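Local coordinates for protein cell-binding factor 2 (PDB 3RFW) that acts as a SurA-like periplasmic chaperone and virulence factor of Campylobacter jejuni and probably catalyses cis-trans isomerisation of peptidyl-prolyl bonds, at the interface of chains A and B. Numbering follows the deposited sequence. Chains: chain A/B, Cell-binding factor 2.

Contact 1: the interface of chains A and B. Residues chain A 78, 81, 240, 243; chain B 46, 50, 53.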
# COMPACT_ATOMS: atom_id res chain seq x y z
N VAL A 78 2.44 26.24 16.90
CA VAL A 78 1.31 26.32 15.98
C VAL A 78 0.40 25.13 16.21
O VAL A 78 -0.81 25.26 16.26
CB VAL A 78 1.77 26.39 14.52
CG1 VAL A 78 0.60 26.09 13.54
CG2 VAL A 78 2.37 27.72 14.22
N TYR A 81 -1.53 25.50 19.46
CA TYR A 81 -2.61 26.46 19.17
C TYR A 81 -3.80 25.77 18.50
O TYR A 81 -4.91 25.94 18.94
CB TYR A 81 -2.07 27.57 18.27
CG TYR A 81 -3.00 28.75 18.05
CD1 TYR A 81 -3.78 28.85 16.89
CD2 TYR A 81 -3.06 29.79 18.98
CE1 TYR A 81 -4.61 29.97 16.68
CE2 TYR A 81 -3.89 30.89 18.78
CZ TYR A 81 -4.62 31.00 17.61
OH TYR A 81 -5.44 32.09 17.44
N GLY A 240 -8.33 32.04 11.30
CA GLY A 240 -7.25 32.49 10.45
C GLY A 240 -7.64 33.79 9.77
O GLY A 240 -6.76 34.62 9.46
N LEU A 243 -7.50 36.88 12.34
CA LEU A 243 -6.15 37.27 12.75
C LEU A 243 -5.61 38.14 11.65
O LEU A 243 -4.96 39.17 11.89
CB LEU A 243 -5.23 36.04 12.94
CG LEU A 243 -5.46 35.13 14.15
CD1 LEU A 243 -4.48 33.94 14.11
CD2 LEU A 243 -5.35 35.91 15.47
N MET B 46 0.23 34.20 7.80
CA MET B 46 -0.81 33.58 8.61
C MET B 46 -0.19 32.73 9.72
O MET B 46 -0.60 32.83 10.90
CB MET B 46 -1.75 32.74 7.72
CG MET B 46 -2.67 31.77 8.49
SD MET B 46 -4.00 32.73 9.23
CE MET B 46 -4.84 33.19 7.70
N ILE B 50 -0.44 33.41 13.76
CA ILE B 50 -0.89 32.39 14.70
C ILE B 50 0.17 32.28 15.84
O ILE B 50 -0.17 32.16 17.01
CB ILE B 50 -1.04 31.04 14.01
CG1 ILE B 50 -2.33 31.01 13.17
CG2 ILE B 50 -1.00 29.94 15.05
CD1 ILE B 50 -2.36 29.98 12.09
N ASP B 53 -0.40 35.17 18.14
CA ASP B 53 -1.56 34.94 18.96
C ASP B 53 -1.35 33.88 20.06
O ASP B 53 -1.83 34.04 21.20
CB ASP B 53 -2.79 34.65 18.12
CG ASP B 53 -4.08 34.98 18.85
OD1 ASP B 53 -4.97 34.12 18.93
OD2 ASP B 53 -4.13 36.06 19.46
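A:Tyr81 and B:Asp53 make the polar link of this patch: the phenol OH of A:Tyr81 donates to the carboxylate oxygen OD1 of B:Asp53 at 2.6 Å. The acceptor uses its anti lone pair, the one pointing away from OD2, and lies in the plane of the A:Tyr81 ring, at its edge. The carboxylate itself is turned steeply, its plane 75° from that of the ring. With CG anti to the backbone N (chi1 -171°), the tyrosine extends from its helix toward the partner, past B:Ile50.

The aromatic contact comes from that isoleucine. The branch methyl CG2 of B:Ile50 sits over the face of the A:Tyr81 ring, 4.0 Å from its centroid, in a CH-pi arrangement, and is 3.5 Å from its CD1. The same methyl also meets CG2 of A:Val78.

Van der Waals packing continues on the other flank. A:Leu243 splits its two methyls: CD1 touches CG1 of B:Ile50 at 3.8 Å, while CD2 lies against CG of B:Asp53 at 3.7 Å, beside the hydrogen-bonded carboxylate. Farther along, the bent chain of B:Met46 brings SD to 3.5 Å from CA of A:Gly240, where the glycine has no side chain to intervene.

Helix 34-56 of chain B thus lies between helices 63-86 and 216-246 of chain A.

Contact 2: the interface of chains A and B. Residues chain A 51, 54-55, 59-60, 65; chain B 77, 80-81, 84.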
# COMPACT_ATOMS: atom_id res chain seq x y z
N LEU A 51 23.93 12.46 23.73
CA LEU A 51 23.67 13.91 23.97
C LEU A 51 24.89 14.61 24.60
O LEU A 51 25.31 15.66 24.14
CB LEU A 51 22.45 14.10 24.89
CG LEU A 51 21.05 13.84 24.31
CD1 LEU A 51 19.99 13.92 25.40
CD2 LEU A 51 20.67 14.80 23.13
N ALA A 54 27.60 14.87 22.00
CA ALA A 54 27.26 15.89 21.00
C ALA A 54 27.59 17.30 21.53
O ALA A 54 28.12 18.14 20.81
CB ALA A 54 25.76 15.77 20.65
N LYS A 55 27.27 17.56 22.79
CA LYS A 55 27.58 18.85 23.40
C LYS A 55 29.09 19.05 23.54
O LYS A 55 29.59 20.13 23.25
CB LYS A 55 26.91 18.96 24.77
CG LYS A 55 25.48 19.52 24.70
CD LYS A 55 24.62 19.09 25.90
CE LYS A 55 23.26 18.64 25.41
NZ LYS A 55 22.22 18.58 26.47
N LEU A 59 27.86 20.54 19.08
CA LEU A 59 26.93 20.39 17.96
C LEU A 59 25.68 21.25 18.11
O LEU A 59 25.02 21.57 17.12
CB LEU A 59 26.55 18.92 17.79
CG LEU A 59 27.39 18.09 16.82
CD1 LEU A 59 28.83 18.48 16.80
CD2 LEU A 59 27.24 16.61 17.10
N GLU A 60 25.40 21.72 19.32
CA GLU A 60 24.37 22.74 19.52
C GLU A 60 24.61 24.10 18.81
O GLU A 60 23.66 24.88 18.66
CB GLU A 60 24.13 23.00 20.99
CG GLU A 60 23.51 21.85 21.72
CD GLU A 60 23.52 22.08 23.21
OE1 GLU A 60 24.58 22.44 23.74
OE2 GLU A 60 22.46 21.90 23.85
N TYR A 65 21.60 22.06 13.67
CA TYR A 65 20.82 21.98 14.90
C TYR A 65 19.94 23.23 15.09
O TYR A 65 18.74 23.12 15.34
CB TYR A 65 21.73 21.77 16.09
CG TYR A 65 21.03 21.83 17.42
CD1 TYR A 65 20.34 20.72 17.91
CD2 TYR A 65 21.04 23.00 18.19
CE1 TYR A 65 19.66 20.78 19.13
CE2 TYR A 65 20.37 23.06 19.40
CZ TYR A 65 19.70 21.93 19.86
OH TYR A 65 19.04 21.97 21.06
N LEU B 77 19.34 17.01 18.27
CA LEU B 77 20.79 16.89 18.56
C LEU B 77 21.33 15.45 18.27
O LEU B 77 22.43 15.28 17.72
CB LEU B 77 21.07 17.23 20.03
CG LEU B 77 22.54 17.45 20.40
CD1 LEU B 77 23.18 18.49 19.48
CD2 LEU B 77 22.75 17.82 21.88
N VAL B 80 21.59 15.10 14.51
CA VAL B 80 22.75 15.81 13.98
C VAL B 80 24.04 15.01 14.28
O VAL B 80 24.87 14.86 13.43
CB VAL B 80 22.85 17.24 14.59
CG1 VAL B 80 24.17 17.90 14.16
CG2 VAL B 80 21.58 18.13 14.18
N TYR B 81 24.14 14.46 15.48
CA TYR B 81 25.26 13.59 15.85
C TYR B 81 25.40 12.41 14.88
O TYR B 81 26.48 12.16 14.38
CB TYR B 81 25.07 13.08 17.28
CG TYR B 81 26.25 12.34 17.88
CD1 TYR B 81 26.30 10.95 17.90
CD2 TYR B 81 27.29 13.05 18.48
CE1 TYR B 81 27.38 10.27 18.50
CE2 TYR B 81 28.37 12.38 19.07
CZ TYR B 81 28.39 11.00 19.12
OH TYR B 81 29.46 10.37 19.69
N LYS B 84 26.52 13.60 11.35
CA LYS B 84 27.97 13.76 11.21
C LYS B 84 28.68 12.40 11.02
O LYS B 84 29.57 12.27 10.19
CB LYS B 84 28.59 14.51 12.38
CG LYS B 84 27.92 15.85 12.72
CD LYS B 84 28.17 16.86 11.63
CE LYS B 84 27.96 18.25 12.18
NZ LYS B 84 28.33 19.27 11.17
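The backbone N of B:Leu77 lies in the ring plane of A:Tyr65, at the edge, 3.9 Å from CD1; this is packing, and no hydrogen bond spans the patch. Beyond it the contact is almost wholly hydrocarbon. B:Leu77 is the plug: CG stands anti to the backbone N (chi1 -167°), which carries the isobutyl group away from its own helix and against a group of chain A side chains.

A:Ala54 forms one wall, its CB 3.6 Å from CG of B:Leu77. The two methyls then diverge. CD1 of B:Leu77 points to CB of A:Leu59 at 3.8 Å, whereas its CD2 meets CE of A:Lys55, at 3.7 Å, and CD2 of A:Leu51. CG of A:Glu60 faces the fork of B:Leu77, about equally near its two methyls, and also lies over the rim of one face of the A:Tyr65 ring.

A second row of contacts follows along the same helix of chain B. A:Leu59 slides past B:Val80 in the opposite direction and sets its CD2 3.8 Å from CA of B:Tyr81. The ring of B:Tyr81 brings CD2 to 3.8 Å from CB of A:Ala54.

By packing helix 63-86 of chain B against helix 34-56, the short turn at 59-61 and the start of helix 63-86 of chain A, the patch probably helps hold the two-fold dimer together.

Contact 3: the interface of chains A and B. Residues chain A 248-252; chain B 3-6, 45.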
# COMPACT_ATOMS: atom_id res chain seq x y z
N LYS A 248 -2.51 44.75 10.13
CA LYS A 248 -2.22 45.61 9.01
C LYS A 248 -1.08 45.05 8.17
O LYS A 248 0.10 45.08 8.58
CB LYS A 248 -1.86 47.01 9.50
N VAL A 249 -1.43 44.63 6.96
CA VAL A 249 -0.58 43.86 6.07
C VAL A 249 -0.32 44.59 4.75
O VAL A 249 -1.25 44.90 4.03
CB VAL A 249 -1.24 42.49 5.79
CG1 VAL A 249 -0.45 41.73 4.70
CG2 VAL A 249 -1.33 41.66 7.08
N GLU A 250 0.93 44.85 4.42
CA GLU A 250 1.28 45.43 3.13
C GLU A 250 2.20 44.51 2.32
O GLU A 250 3.27 44.13 2.79
CB GLU A 250 1.94 46.81 3.32
CG GLU A 250 1.42 47.62 4.54
CD GLU A 250 0.14 48.38 4.24
OE1 GLU A 250 -0.06 48.71 3.06
N TYR A 251 1.83 44.22 1.08
CA TYR A 251 2.66 43.38 0.20
C TYR A 251 3.57 44.23 -0.67
O TYR A 251 3.09 45.09 -1.41
CB TYR A 251 1.80 42.48 -0.69
CG TYR A 251 1.17 41.35 0.07
CD1 TYR A 251 1.90 40.20 0.36
CD2 TYR A 251 -0.09 41.49 0.64
CE1 TYR A 251 1.34 39.17 1.11
CE2 TYR A 251 -0.66 40.46 1.38
CZ TYR A 251 0.08 39.30 1.63
OH TYR A 251 -0.46 38.28 2.39
N LYS A 252 4.88 43.95 -0.63
CA LYS A 252 5.86 44.68 -1.42
C LYS A 252 6.13 44.02 -2.78
O LYS A 252 5.34 43.20 -3.26
CB LYS A 252 7.17 44.84 -0.65
N VAL B 3 9.34 41.54 1.63
CA VAL B 3 8.31 41.19 0.66
C VAL B 3 6.95 41.61 1.22
O VAL B 3 5.93 41.54 0.55
CB VAL B 3 8.33 39.68 0.31
CG1 VAL B 3 9.57 39.35 -0.51
CG2 VAL B 3 8.31 38.84 1.60
N ALA B 4 6.94 41.96 2.50
CA ALA B 4 5.71 42.36 3.17
C ALA B 4 6.04 42.97 4.53
O ALA B 4 7.11 42.73 5.06
CB ALA B 4 4.76 41.17 3.33
N THR B 5 5.09 43.73 5.09
CA THR B 5 5.20 44.21 6.46
C THR B 5 3.91 43.80 7.10
O THR B 5 2.88 43.73 6.45
CB THR B 5 5.34 45.77 6.56
OG1 THR B 5 4.13 46.39 6.09
CG2 THR B 5 6.51 46.29 5.72
N VAL B 6 3.98 43.50 8.39
CA VAL B 6 2.83 43.09 9.15
C VAL B 6 2.85 43.88 10.42
O VAL B 6 3.79 43.76 11.20
CB VAL B 6 2.92 41.61 9.54
CG1 VAL B 6 1.66 41.21 10.36
CG2 VAL B 6 3.01 40.72 8.30
N ILE B 45 2.66 34.57 6.50
CA ILE B 45 2.12 35.65 7.36
C ILE B 45 1.04 35.11 8.31
O ILE B 45 0.97 35.44 9.49
CB ILE B 45 1.56 36.81 6.46
CG1 ILE B 45 2.74 37.57 5.82
CG2 ILE B 45 0.66 37.72 7.28
CD1 ILE B 45 2.40 38.45 4.63
O HOH W 1 2.22 46.57 7.87
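The phenol ring of A:Tyr251 meets B:Ile45 tip to tip: the terminal methyl CD1 of B:Ile45 comes to the hydroxyl end from outside the ring plane, 3.6 Å from OH and 3.7 Å from CE1 of A:Tyr251. The tyrosine belongs to an intermolecular antiparallel beta pairing, in which the C-terminal strand 249-251 of chain A runs beside the N-terminal strand 2-6 of chain B in this SurA-like chaperone.

Among the flat peptide groups, A:Glu250 and B:Thr5 form a reciprocal pair. The carbonyl O of A:Glu250 takes the N-H of B:Thr5 in its own plane, N to O 3.0 Å. In return, A:Glu250 N gives its hydrogen to B:Thr5 O, also at 3.0 Å and rather straight (164° at the hydrogen), the donor being tilted 20° from the carbonyl plane. Near the chain terminus, A:Lys252 N binds B:Val3 O at 2.9 Å, but from well above the carbonyl plane (59°), away from the lone pairs.

On the face of the pairing opposite A:Tyr251, B:Thr5 holds OG1 between its backbone N and carbonyl carbon. From there OG1 of B:Thr5 lies 2.6 Å from water 1, which is also 2.7 Å from the carbonyl O of A:Lys248 and so bridges the chains where the strand of chain A begins. The same OG1 packs against CG of A:Glu250, whose side chain, bent at chi2, is incompletely modelled.

Contact 1 and contact 3 are neighbours, their C-alpha centres about 16 Å apart, whereas contact 2 lies about 31 Å from contact 1 and 36 Å from contact 3. Helix 34-56 serves all three; B:Ile45 of contact 3 directly precedes B:Met46 of contact 1, and helix 216-246 of contact 1 leads into strand 249-251 of contact 3. Contacts 1 and 2 share Tyr81, from opposite chains. Through the two-fold axis the twin of contact 1 therefore adjoins contact 2, where Asp53 and Ala54 are consecutive. The intertwined arrangement is consistent with a segment-exchanged dimer, although the structure alone does not establish its biological state.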